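PDB 2BL0: myosin regulatory light chain from Physarum polycephalum, which binds calcium through an EF-hand and probably serves as a light chain in the regulatory domain of a myosin motor. Local coordinates for residues T1-I7 against F60-R65; C10-F14 against S29-L34; I24-G28 against L43-K47. All blocks are in the same frame, centred on the assembly; numbering follows the deposited sequence.

Contact 1: residues T1-I7 against F60-R65; sequences TASADQI and FKTVYR
Ile7 points its two branches at different residues of helix 57-64, and the contact is laid out around that fork. CG2 lies anti to the backbone N, since chi1, measured to CG1, is -66°; it meets Phe60 CD2 at 3.6 Å and also rests on CG of Lys61. The other branch ends in CD1, which lies 3.6 Å from Tyr64 CD2 and at the same time over one face of the Arg65 guanidinium, off toward its rim. The one methyl thus touches both an aromatic ring and a flat cation, which lie at about a right angle as seen from it, and Ile7 crosses all four partners at a slant.

Nearer the chain start, Ala2 takes over the outer part of the Tyr64 ring: its CB is 3.7 Å from Tyr64 CE2, while its backbone N donates to Tyr64 OH over 3.2 Å, at a fairly straight 160°. That hydroxyl is also bonded to the carbonyl of Leu34, so two backbone groups hold the end of the ring. Arg65, bent at chi2 (-63°), swings back over the N-terminal segment, and its NH1 gives a weak, strongly angled bond to Ala2 O at 2.7 Å. Toward solvent, one water is bonded to Thr1 OG1 and, weakly, accepts from Arg65 NH1, and a second links Ala4 O to Lys61 NZ.

The start of helix 4-14 is fixed independently by a capping box: Ser3 OG accepts from Gln6 N at 3.0 Å, and Ser3 N returns a bond to an in-plane lone pair of the Gln6 side-chain amide oxygen. The whole is consistent with paired EF-hands, helix 4-14 packing on helix 57-64 of the same lobe.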
# COMPACT_ATOMS: atom_id res chain seq x y z
N THR B 1 -7.49 9.07 -13.27
CA THR B 1 -6.54 10.09 -12.76
C THR B 1 -6.39 9.95 -11.23
O THR B 1 -7.36 9.69 -10.54
CB THR B 1 -7.04 11.50 -13.16
OG1 THR B 1 -6.03 12.47 -12.91
CG2 THR B 1 -8.27 11.96 -12.32
N ALA B 2 -5.17 10.12 -10.72
CA ALA B 2 -4.94 9.89 -9.29
C ALA B 2 -5.79 10.79 -8.40
O ALA B 2 -5.80 12.00 -8.58
CB ALA B 2 -3.46 10.08 -8.95
N SER B 3 -6.50 10.19 -7.45
CA SER B 3 -7.20 10.93 -6.40
C SER B 3 -6.23 11.66 -5.48
O SER B 3 -5.02 11.42 -5.52
CB SER B 3 -8.02 9.98 -5.52
OG SER B 3 -7.17 9.25 -4.66
N ALA B 4 -6.77 12.52 -4.62
CA ALA B 4 -5.97 13.22 -3.62
C ALA B 4 -5.28 12.25 -2.68
O ALA B 4 -4.14 12.47 -2.29
CB ALA B 4 -6.84 14.18 -2.81
N ASP B 5 -5.98 11.18 -2.30
CA ASP B 5 -5.43 10.19 -1.38
C ASP B 5 -4.29 9.45 -2.06
O ASP B 5 -3.29 9.16 -1.42
CB ASP B 5 -6.50 9.19 -0.90
CG ASP B 5 -7.46 9.79 0.11
OD1 ASP B 5 -7.12 10.79 0.79
OD2 ASP B 5 -8.60 9.31 0.31
N GLN B 6 -4.44 9.16 -3.34
CA GLN B 6 -3.40 8.46 -4.09
C GLN B 6 -2.18 9.36 -4.28
O GLN B 6 -1.06 8.88 -4.23
CB GLN B 6 -3.91 7.99 -5.45
CG GLN B 6 -4.82 6.76 -5.39
CD GLN B 6 -5.44 6.44 -6.73
OE1 GLN B 6 -6.01 7.32 -7.37
NE2 GLN B 6 -5.37 5.18 -7.15
N ILE B 7 -2.41 10.65 -4.51
CA ILE B 7 -1.30 11.59 -4.64
C ILE B 7 -0.53 11.70 -3.31
O ILE B 7 0.70 11.65 -3.30
CB ILE B 7 -1.78 12.99 -5.14
CG1 ILE B 7 -2.31 12.89 -6.57
CG2 ILE B 7 -0.65 13.96 -5.13
CD1 ILE B 7 -3.16 14.08 -7.02
N PHE B 60 3.38 19.20 -5.28
CA PHE B 60 3.24 18.00 -6.06
C PHE B 60 1.83 17.91 -6.61
O PHE B 60 1.65 17.59 -7.78
CB PHE B 60 3.54 16.78 -5.20
CG PHE B 60 3.50 15.47 -5.92
CD1 PHE B 60 4.16 15.28 -7.14
CD2 PHE B 60 2.87 14.38 -5.35
CE1 PHE B 60 4.15 14.04 -7.76
CE2 PHE B 60 2.86 13.16 -5.97
CZ PHE B 60 3.51 12.99 -7.17
N LYS B 61 0.83 18.18 -5.77
CA LYS B 61 -0.58 18.15 -6.21
C LYS B 61 -0.83 19.12 -7.35
O LYS B 61 -1.45 18.76 -8.35
CB LYS B 61 -1.50 18.49 -5.04
CG LYS B 61 -1.68 17.35 -4.08
CD LYS B 61 -2.50 17.80 -2.87
CE LYS B 61 -2.72 16.66 -1.91
NZ LYS B 61 -3.66 17.03 -0.82
N THR B 62 -0.34 20.34 -7.18
CA THR B 62 -0.52 21.41 -8.13
C THR B 62 0.13 21.05 -9.47
O THR B 62 -0.47 21.23 -10.52
CB THR B 62 0.10 22.73 -7.58
OG1 THR B 62 -0.52 23.12 -6.33
CG2 THR B 62 -0.20 23.86 -8.51
N VAL B 63 1.35 20.56 -9.43
CA VAL B 63 2.08 20.18 -10.63
C VAL B 63 1.38 19.01 -11.34
O VAL B 63 1.16 19.04 -12.55
CB VAL B 63 3.53 19.82 -10.31
CG1 VAL B 63 4.24 19.20 -11.54
CG2 VAL B 63 4.28 21.05 -9.88
N TYR B 64 0.99 18.01 -10.55
CA TYR B 64 0.39 16.80 -11.09
C TYR B 64 -0.95 17.07 -11.74
O TYR B 64 -1.30 16.43 -12.72
CB TYR B 64 0.23 15.72 -10.00
CG TYR B 64 -0.45 14.47 -10.52
CD1 TYR B 64 0.26 13.51 -11.22
CD2 TYR B 64 -1.80 14.27 -10.32
CE1 TYR B 64 -0.38 12.36 -11.71
CE2 TYR B 64 -2.46 13.15 -10.81
CZ TYR B 64 -1.73 12.19 -11.49
OH TYR B 64 -2.36 11.07 -11.95
N ARG B 65 -1.70 18.02 -11.21
CA ARG B 65 -3.06 18.28 -11.72
C ARG B 65 -3.09 19.05 -13.05
O ARG B 65 -4.14 19.18 -13.68
CB ARG B 65 -3.87 19.00 -10.65
CG ARG B 65 -4.24 18.12 -9.47
CD ARG B 65 -5.14 16.95 -9.82
NE ARG B 65 -5.67 16.31 -8.61
CZ ARG B 65 -6.23 15.10 -8.58
NH1 ARG B 65 -6.35 14.38 -9.69
NH2 ARG B 65 -6.68 14.62 -7.42
O HOH W 1 -5.29 15.03 -12.89
O HOH W 2 -4.13 14.28 0.22

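Contact 2: residues C10-F14 against S29-L34; sequences CFQIF and SALRSL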
# COMPACT_ATOMS: atom_id res chain seq x y z
N CYS B 10 1.50 8.45 -2.71
CA CYS B 10 2.67 8.44 -3.55
C CYS B 10 3.75 9.34 -2.98
O CYS B 10 4.89 8.90 -2.84
CB CYS B 10 2.31 8.85 -4.97
SG CYS B 10 3.73 9.13 -6.08
N PHE B 11 3.39 10.56 -2.60
CA PHE B 11 4.36 11.50 -2.05
C PHE B 11 5.03 10.92 -0.81
O PHE B 11 6.25 10.98 -0.68
CB PHE B 11 3.69 12.83 -1.71
CG PHE B 11 4.65 13.88 -1.20
CD1 PHE B 11 5.28 14.76 -2.09
CD2 PHE B 11 4.91 14.00 0.14
CE1 PHE B 11 6.17 15.71 -1.63
CE2 PHE B 11 5.78 14.94 0.61
CZ PHE B 11 6.41 15.80 -0.27
N GLN B 12 4.24 10.33 0.07
CA GLN B 12 4.76 9.77 1.31
C GLN B 12 5.74 8.63 1.04
O GLN B 12 6.70 8.45 1.78
CB GLN B 12 3.62 9.29 2.22
CG GLN B 12 2.78 10.43 2.72
CD GLN B 12 1.65 10.00 3.63
OE1 GLN B 12 1.23 10.79 4.47
NE2 GLN B 12 1.16 8.78 3.47
N ILE B 13 5.50 7.86 -0.02
CA ILE B 13 6.41 6.78 -0.39
C ILE B 13 7.76 7.33 -0.84
O ILE B 13 8.80 6.78 -0.47
CB ILE B 13 5.75 5.86 -1.45
CG1 ILE B 13 4.68 4.97 -0.79
CG2 ILE B 13 6.76 4.98 -2.15
CD1 ILE B 13 3.75 4.34 -1.76
N PHE B 14 7.75 8.43 -1.60
CA PHE B 14 8.97 9.10 -2.03
C PHE B 14 9.68 9.82 -0.88
O PHE B 14 10.90 9.94 -0.90
CB PHE B 14 8.68 10.08 -3.17
CG PHE B 14 8.64 9.44 -4.52
CD1 PHE B 14 7.52 8.77 -4.98
CD2 PHE B 14 9.75 9.50 -5.35
CE1 PHE B 14 7.50 8.15 -6.23
CE2 PHE B 14 9.76 8.89 -6.57
CZ PHE B 14 8.64 8.21 -7.03
N SER B 29 9.97 11.13 -11.59
CA SER B 29 9.63 9.78 -11.15
C SER B 29 8.30 9.71 -10.44
O SER B 29 7.50 8.81 -10.67
CB SER B 29 10.74 9.24 -10.24
OG SER B 29 11.92 9.08 -10.99
N ALA B 30 8.05 10.69 -9.58
CA ALA B 30 6.80 10.76 -8.81
C ALA B 30 5.59 11.03 -9.72
O ALA B 30 4.54 10.38 -9.56
CB ALA B 30 6.93 11.82 -7.71
N LEU B 31 5.71 11.97 -10.66
CA LEU B 31 4.65 12.23 -11.64
C LEU B 31 4.36 11.00 -12.47
O LEU B 31 3.20 10.58 -12.65
CB LEU B 31 5.03 13.40 -12.56
CG LEU B 31 5.10 14.76 -11.91
CD1 LEU B 31 5.84 15.69 -12.83
CD2 LEU B 31 3.71 15.28 -11.57
N ARG B 32 5.43 10.38 -12.96
CA ARG B 32 5.33 9.19 -13.78
C ARG B 32 4.69 8.01 -13.02
O ARG B 32 3.94 7.23 -13.60
CB ARG B 32 6.70 8.81 -14.29
CG ARG B 32 7.19 9.75 -15.36
CD ARG B 32 8.68 9.67 -15.64
NE ARG B 32 9.04 10.71 -16.59
CZ ARG B 32 10.16 11.43 -16.57
NH1 ARG B 32 11.10 11.25 -15.64
NH2 ARG B 32 10.32 12.37 -17.48
N SER B 33 4.98 7.92 -11.72
CA SER B 33 4.45 6.87 -10.87
C SER B 33 2.93 6.87 -10.89
O SER B 33 2.31 5.81 -10.76
CB SER B 33 4.96 7.01 -9.43
OG SER B 33 6.35 6.71 -9.35
N LEU B 34 2.34 8.06 -11.03
CA LEU B 34 0.90 8.29 -11.01
C LEU B 34 0.27 8.51 -12.41
O LEU B 34 -0.85 9.03 -12.54
CB LEU B 34 0.57 9.47 -10.10
CG LEU B 34 0.86 9.22 -8.61
CD1 LEU B 34 0.46 10.43 -7.81
CD2 LEU B 34 0.16 7.99 -8.10
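In the first EF-hand the incoming helix 4-14 and the outgoing helix 27-33 flank the calcium-binding loop, and Cys10 and Phe14 are the residues through which the two helices meet Ala30 and its neighbours. The short segments run at 142° to each other with axes 10.4 Å apart, so they approach an antiparallel course without close backbone contact, and side chains fill the distance.

Phe14 carries the part of the contact beside the calcium loop. Its ring enters CZ first, that atom coming to 3.6 Å from Ala30 N, and Ala30 CB stands over the centre of one face, 4.0 Å from the centroid and 8° off the ring normal, a CH-pi contact. On the side toward the helix start, CE2 comes to 3.8 Å from Ser29 CB, while Ser33 OG sits at the ring edge, in its plane. An alanine in place of Phe14 would probably leave the Ala30 methyl without its aromatic cover and open a gap between the two helices close to the calcium loop.

Deeper in, Cys10 makes the contact with a compact thiol. A chi1 of 171° sets SG anti to the backbone N and sends it toward the outgoing helix, where it lies 3.8 Å from Ala30 O and against CG of Leu34; its CB meets Leu34 CD1 at 3.7 Å. Phe60 of helix 57-64 packs on both Cys10 and Ala30, and aromatic packing from another protein chain reaches Cys10 and Ser33.

The hydroxyl of Ser33 is occupied within its own helix: OG donates to Ser29 O over 2.7 Å from above the carbonyl plane, and Ser33 N reaches the same oxygen from the opposite face.

Contact 3: residues I24-G28 against L43-K47; sequences IEELG and LNTIK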
# COMPACT_ATOMS: atom_id res chain seq x y z
N ILE B 24 13.81 17.55 -5.87
CA ILE B 24 13.36 17.91 -7.20
C ILE B 24 13.79 16.91 -8.26
O ILE B 24 13.13 16.78 -9.29
CB ILE B 24 13.87 19.34 -7.57
CG1 ILE B 24 13.08 19.90 -8.76
CG2 ILE B 24 15.37 19.33 -7.88
CD1 ILE B 24 11.68 20.35 -8.43
N GLU B 25 14.90 16.18 -8.01
CA GLU B 25 15.38 15.16 -8.93
C GLU B 25 14.46 13.96 -9.02
O GLU B 25 14.58 13.16 -9.96
CB GLU B 25 16.77 14.69 -8.54
CG GLU B 25 17.82 15.79 -8.52
CD GLU B 25 17.98 16.52 -9.84
OE1 GLU B 25 18.40 17.71 -9.82
OE2 GLU B 25 17.71 15.93 -10.92
N GLU B 26 13.55 13.84 -8.06
CA GLU B 26 12.54 12.80 -8.10
C GLU B 26 11.16 13.23 -8.59
O GLU B 26 10.26 12.42 -8.63
CB GLU B 26 12.38 12.19 -6.71
CG GLU B 26 13.66 11.60 -6.13
CD GLU B 26 14.07 10.31 -6.80
OE1 GLU B 26 13.23 9.71 -7.49
OE2 GLU B 26 15.24 9.90 -6.62
N LEU B 27 10.98 14.49 -8.96
CA LEU B 27 9.67 14.96 -9.40
C LEU B 27 9.19 14.19 -10.62
O LEU B 27 8.06 13.76 -10.65
CB LEU B 27 9.72 16.47 -9.71
CG LEU B 27 8.41 17.12 -10.19
CD1 LEU B 27 7.25 16.94 -9.20
CD2 LEU B 27 8.62 18.59 -10.47
N GLY B 28 10.05 14.00 -11.61
CA GLY B 28 9.67 13.23 -12.78
C GLY B 28 9.19 11.84 -12.41
O GLY B 28 8.12 11.41 -12.85
N LEU B 43 9.48 18.62 -18.30
CA LEU B 43 9.90 18.49 -16.91
C LEU B 43 10.88 19.58 -16.56
O LEU B 43 10.82 20.11 -15.46
CB LEU B 43 10.55 17.13 -16.65
CG LEU B 43 10.93 16.78 -15.21
CD1 LEU B 43 9.78 16.97 -14.24
CD2 LEU B 43 11.46 15.37 -15.17
N ASN B 44 11.78 19.89 -17.48
CA ASN B 44 12.74 20.96 -17.21
C ASN B 44 12.11 22.32 -17.04
O ASN B 44 12.54 23.09 -16.18
CB ASN B 44 13.79 20.99 -18.29
CG ASN B 44 15.06 20.39 -17.82
OD1 ASN B 44 15.10 19.19 -17.53
ND2 ASN B 44 16.09 21.23 -17.63
N THR B 45 11.08 22.61 -17.82
CA THR B 45 10.34 23.86 -17.66
C THR B 45 9.66 23.92 -16.30
O THR B 45 9.74 24.94 -15.58
CB THR B 45 9.32 24.01 -18.79
OG1 THR B 45 10.02 24.09 -20.03
CG2 THR B 45 8.53 25.30 -18.65
N ILE B 46 9.05 22.80 -15.90
CA ILE B 46 8.39 22.73 -14.60
C ILE B 46 9.40 22.92 -13.48
O ILE B 46 9.20 23.75 -12.58
CB ILE B 46 7.63 21.40 -14.44
CG1 ILE B 46 6.48 21.31 -15.43
CG2 ILE B 46 7.07 21.31 -12.99
CD1 ILE B 46 5.89 19.89 -15.61
N LYS B 47 10.50 22.17 -13.52
CA LYS B 47 11.55 22.33 -12.51
C LYS B 47 12.08 23.77 -12.43
O LYS B 47 12.33 24.29 -11.35
CB LYS B 47 12.70 21.34 -12.78
CG LYS B 47 12.34 19.90 -12.41
CD LYS B 47 13.31 18.86 -12.93
CE LYS B 47 14.60 18.79 -12.13
NZ LYS B 47 15.69 18.09 -12.93
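Leu43 pushes its two methyls against the backbone of Gly28, and this is one of two closely packed places, the other being Ile24 on Lys47. Leu43 CD2 lies 3.7 Å from Gly28 CA, with CD1 close to the same atom. With CG anti to the backbone N (chi1 -175°), both methyls are turned onto Gly28, where a CB would clash with CD2. The absence of a side chain is consistent with the close approach of helix 27-33 and helix 40-50, Gly28 CA to Leu43 CA being 6.7 Å.

The apolar packing continues with Leu27, at somewhat longer range. Its CD2 faces Ile46 CG2 at 4.0 Å, the two side chains crossing at about a right angle, and lies 4.3 Å from Leu43 CD1. On their inner side these residues join the core of the lobe, where Phe60 packs on Leu27 and Val63 on Ile46.

Lys47 makes the transition to the solvent side. Its aliphatic stem runs at a slant past Ile24, CG coming to 3.7 Å from Ile24 CG1, before a bend at chi3 (76°) carries the amino end on toward Glu25. There NZ meets Glu25 OE2 at 3.6 Å, a long salt bridge, the two side chains again crossing nearly at right angles. Glu25 points its CB away from helix 40-50 and returns only through its bent end, which leaves this pair, at the more open side, a looser link than the methyl packing.

Ile24 also shares backbone hydrogen bonds with Lys53, the short antiparallel link between loops that is characteristic of EF-hand pairs. The segment entering the outgoing helix of the first hand, which also holds the predicted calcium ligand Glu26, packs on helix 40-50, consistent with a two-EF-hand lobe.

Overall arrangement
The three contacts lie in one lobe. Contacts 1 and 2 share helix 4-14, their centres 9 Å apart, and are joined by Tyr64 OH and Leu34 O, 2.6 Å apart, and by Phe60 CE1 against Ala30 CB at 3.6 Å. Contact 3 shares helix 27-33 with contact 2, 12 Å between centres, and meets contact 1 where Val63 CG1 touches Ile46 CG2 at 3.8 Å. Calcium lies to one side: the Phe14 side chain is about 8 Å from the bound ion, those of Phe60 and Ile24 about 12 Å. Phe14 CE2 also packs on Glu26 OE1, bringing contact 2 beside a predicted calcium ligand.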